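Local coordinates for uncharacterized conserved protein YiiM (Geobacillus stearothermophilus, PDB 5YHH), which is a MOSC-domain protein linked to hydroxylaminopurine resistance and probably acts as an oxidoreductase that uses a molybdenum cofactor, at residues 68-72 against 97-101. Residues are numbered along the deposited sequence.
Sequences YPSEH and GLTED
Within the beta-rich MOSC domain, carboxylates fasten a strand-to-helix turn to an irregular loop, an example of how side chains can join segments that share no backbone pairing. Strand 65-69 ends at Pro-69, and the chain turns into helix 71-80, with His-72 N bonded to Pro-69 O (3.1 Å). Opposite runs 97-101, which leaves strand 93-96 through Gly-97 at positive phi (82°) and extends through Leu-98 and Thr-99; Pro-69 and Thr-99 are in register, CA to CA 5.7 Å.

Van der Waals contacts lie at the middle: the proline ring meets a carbonyl, Pro-69 CG to Leu-98 O 3.5 Å, and apolar packing adds Pro-69 CG to Thr-99 CA (4.1 Å) and Thr-99 CG2 to His-72 CE1 (4.4 Å).

Hydrogen bonds hold both ends. Glu-100 (m, p), whose OE2 also accepts from Gly-148 N, takes His-72 NE2 on OE1 at 2.7 Å, near the imidazole plane. Glu-71, likewise m, p, receives Gly-97 N on OE2 at 2.7 Å; its OE1 accepts from a water (2.9 Å), which in turn accepts from Leu-98 N at 2.9 Å.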
ATOM      1  N   TYR A  68       1.889  -4.200  -2.600  1.00 21.30           N
ATOM      2  CA  TYR A  68       0.740  -4.995  -3.056  1.00 20.40           C
ATOM      3  C   TYR A  68       0.976  -6.482  -2.837  1.00 20.14           C
ATOM      4  O   TYR A  68       2.044  -6.984  -3.163  1.00 20.63           O
ATOM      5  CB  TYR A  68       0.402  -4.727  -4.529  1.00 20.39           C
ATOM      6  CG  TYR A  68      -0.991  -5.153  -4.823  1.00 19.87           C
ATOM      7  CD1 TYR A  68      -2.065  -4.352  -4.474  1.00 21.75           C
ATOM      8  CD2 TYR A  68      -1.245  -6.383  -5.389  1.00 21.77           C
ATOM      9  CE1 TYR A  68      -3.345  -4.756  -4.705  1.00 21.15           C
ATOM     10  CE2 TYR A  68      -2.518  -6.786  -5.647  1.00 22.31           C
ATOM     11  CZ  TYR A  68      -3.572  -5.983  -5.301  1.00 21.02           C
ATOM     12  OH  TYR A  68      -4.870  -6.379  -5.515  1.00 22.58           O
ATOM     13  N   PRO A  69      -0.006  -7.186  -2.244  1.00 20.85           N
ATOM     14  CA  PRO A  69       0.122  -8.607  -2.031  1.00 21.00           C
ATOM     15  C   PRO A  69       0.081  -9.400  -3.329  1.00 21.99           C
ATOM     16  O   PRO A  69      -0.950  -9.391  -4.003  1.00 21.45           O
ATOM     17  CB  PRO A  69      -1.101  -8.940  -1.169  1.00 22.01           C
ATOM     18  CG  PRO A  69      -1.441  -7.625  -0.475  1.00 22.93           C
ATOM     19  CD  PRO A  69      -1.165  -6.624  -1.513  1.00 21.24           C
ATOM     20  N   SER A  70       1.159 -10.105  -3.655  1.00 21.79           N
ATOM     21  CA  SER A  70       1.184 -10.948  -4.863  1.00 23.07           C
ATOM     22  C   SER A  70       0.055 -11.999  -4.867  1.00 24.60           C
ATOM     23  O   SER A  70      -0.430 -12.434  -5.950  1.00 25.67           O
ATOM     24  CB  SER A  70       2.558 -11.631  -5.034  1.00 23.20           C
ATOM     25  OG  SER A  70       2.860 -12.534  -3.959  1.00 25.62           O
ATOM     26  N   GLU A  71      -0.376 -12.420  -3.676  1.00 25.38           N
ATOM     27  CA  GLU A  71      -1.420 -13.436  -3.577  1.00 27.05           C
ATOM     28  C   GLU A  71      -2.630 -13.036  -4.400  1.00 26.05           C
ATOM     29  O   GLU A  71      -3.280 -13.876  -4.987  1.00 25.77           O
ATOM     30  CB  GLU A  71      -1.841 -13.702  -2.121  1.00 28.91           C
ATOM     31  CG  GLU A  71      -0.782 -14.423  -1.257  1.00 29.95           C
ATOM     32  CD  GLU A  71       0.232 -13.474  -0.620  1.00 29.73           C
ATOM     33  OE1 GLU A  71       0.303 -12.290  -1.039  1.00 27.45           O
ATOM     34  OE2 GLU A  71       0.995 -13.913   0.292  1.00 26.50           O
ATOM     35  N   HIS A  72      -2.939 -11.738  -4.438  1.00 23.96           N
ATOM     36  CA  HIS A  72      -4.144 -11.278  -5.115  1.00 23.56           C
ATOM     37  C   HIS A  72      -4.068 -11.415  -6.625  1.00 23.60           C
ATOM     38  O   HIS A  72      -5.106 -11.451  -7.297  1.00 24.50           O
ATOM     39  CB  HIS A  72      -4.432  -9.818  -4.747  1.00 22.17           C
ATOM     40  CG  HIS A  72      -4.694  -9.625  -3.297  1.00 21.95           C
ATOM     41  ND1 HIS A  72      -5.270 -10.602  -2.507  1.00 24.28           N
ATOM     42  CD2 HIS A  72      -4.446  -8.571  -2.482  1.00 23.16           C
ATOM     43  CE1 HIS A  72      -5.381 -10.144  -1.269  1.00 27.40           C
ATOM     44  NE2 HIS A  72      -4.883  -8.918  -1.228  1.00 24.39           N
ATOM     45  N   GLY A  97       3.180 -13.187   1.648  1.00 29.72           N
ATOM     46  CA  GLY A  97       2.893 -13.484   3.050  1.00 30.89           C
ATOM     47  C   GLY A  97       2.272 -12.386   3.894  1.00 31.63           C
ATOM     48  O   GLY A  97       2.155 -12.543   5.109  1.00 33.15           O
ATOM     49  N   LEU A  98       1.911 -11.254   3.288  1.00 31.16           N
ATOM     50  CA  LEU A  98       1.318 -10.128   4.027  1.00 32.04           C
ATOM     51  C   LEU A  98       0.132  -9.594   3.244  1.00 31.00           C
ATOM     52  O   LEU A  98       0.319  -8.917   2.221  1.00 30.45           O
ATOM     53  CB  LEU A  98       2.344  -9.016   4.246  1.00 32.32           C
ATOM     54  CG  LEU A  98       3.517  -9.325   5.210  1.00 37.35           C
ATOM     55  CD1 LEU A  98       4.776  -8.599   4.811  1.00 40.64           C
ATOM     56  CD2 LEU A  98       3.171  -8.985   6.663  1.00 42.56           C
ATOM     57  N   THR A  99      -1.071  -9.947   3.697  1.00 30.56           N
ATOM     58  CA  THR A  99      -2.307  -9.440   3.113  1.00 30.20           C
ATOM     59  C   THR A  99      -2.974  -8.392   4.039  1.00 29.73           C
ATOM     60  O   THR A  99      -2.554  -8.193   5.192  1.00 30.24           O
ATOM     61  CB  THR A  99      -3.314 -10.565   2.855  1.00 30.57           C
ATOM     62  OG1 THR A  99      -3.707 -11.095   4.116  1.00 34.46           O
ATOM     63  CG2 THR A  99      -2.735 -11.670   1.962  1.00 32.18           C
ATOM     64  N   GLU A 100      -4.021  -7.746   3.536  1.00 28.69           N
ATOM     65  CA  GLU A 100      -4.707  -6.654   4.246  1.00 28.05           C
ATOM     66  C   GLU A 100      -5.349  -7.114   5.569  1.00 30.29           C
ATOM     67  O   GLU A 100      -5.577  -6.308   6.461  1.00 29.77           O
ATOM     68  CB  GLU A 100      -5.776  -6.021   3.345  1.00 27.99           C
ATOM     69  CG  GLU A 100      -5.223  -5.347   2.077  1.00 25.77           C
ATOM     70  CD  GLU A 100      -4.988  -6.335   0.908  1.00 26.67           C
ATOM     71  OE1 GLU A 100      -5.125  -7.579   1.116  1.00 26.10           O
ATOM     72  OE2 GLU A 100      -4.639  -5.873  -0.208  1.00 24.74           O
ATOM     73  N   ASP A 101      -5.633  -8.412   5.700  1.00 32.07           N
ATOM     74  CA  ASP A 101      -6.223  -8.972   6.922  1.00 35.61           C
ATOM     75  C   ASP A 101      -5.194  -9.137   8.037  1.00 35.98           C
ATOM     76  O   ASP A 101      -5.555  -9.155   9.204  1.00 37.43           O
ATOM     77  CB  ASP A 101      -6.841 -10.365   6.672  1.00 37.58           C
ATOM     78  CG  ASP A 101      -8.118 -10.314   5.871  1.00 42.11           C
ATOM     79  OD1 ASP A 101      -9.003  -9.463   6.125  1.00 48.56           O
ATOM     80  OD2 ASP A 101      -8.247 -11.190   4.993  1.00 48.47           O
TER
HETATM   81  O   HOH W   1       1.888 -10.438   0.469  1.00 10.64           O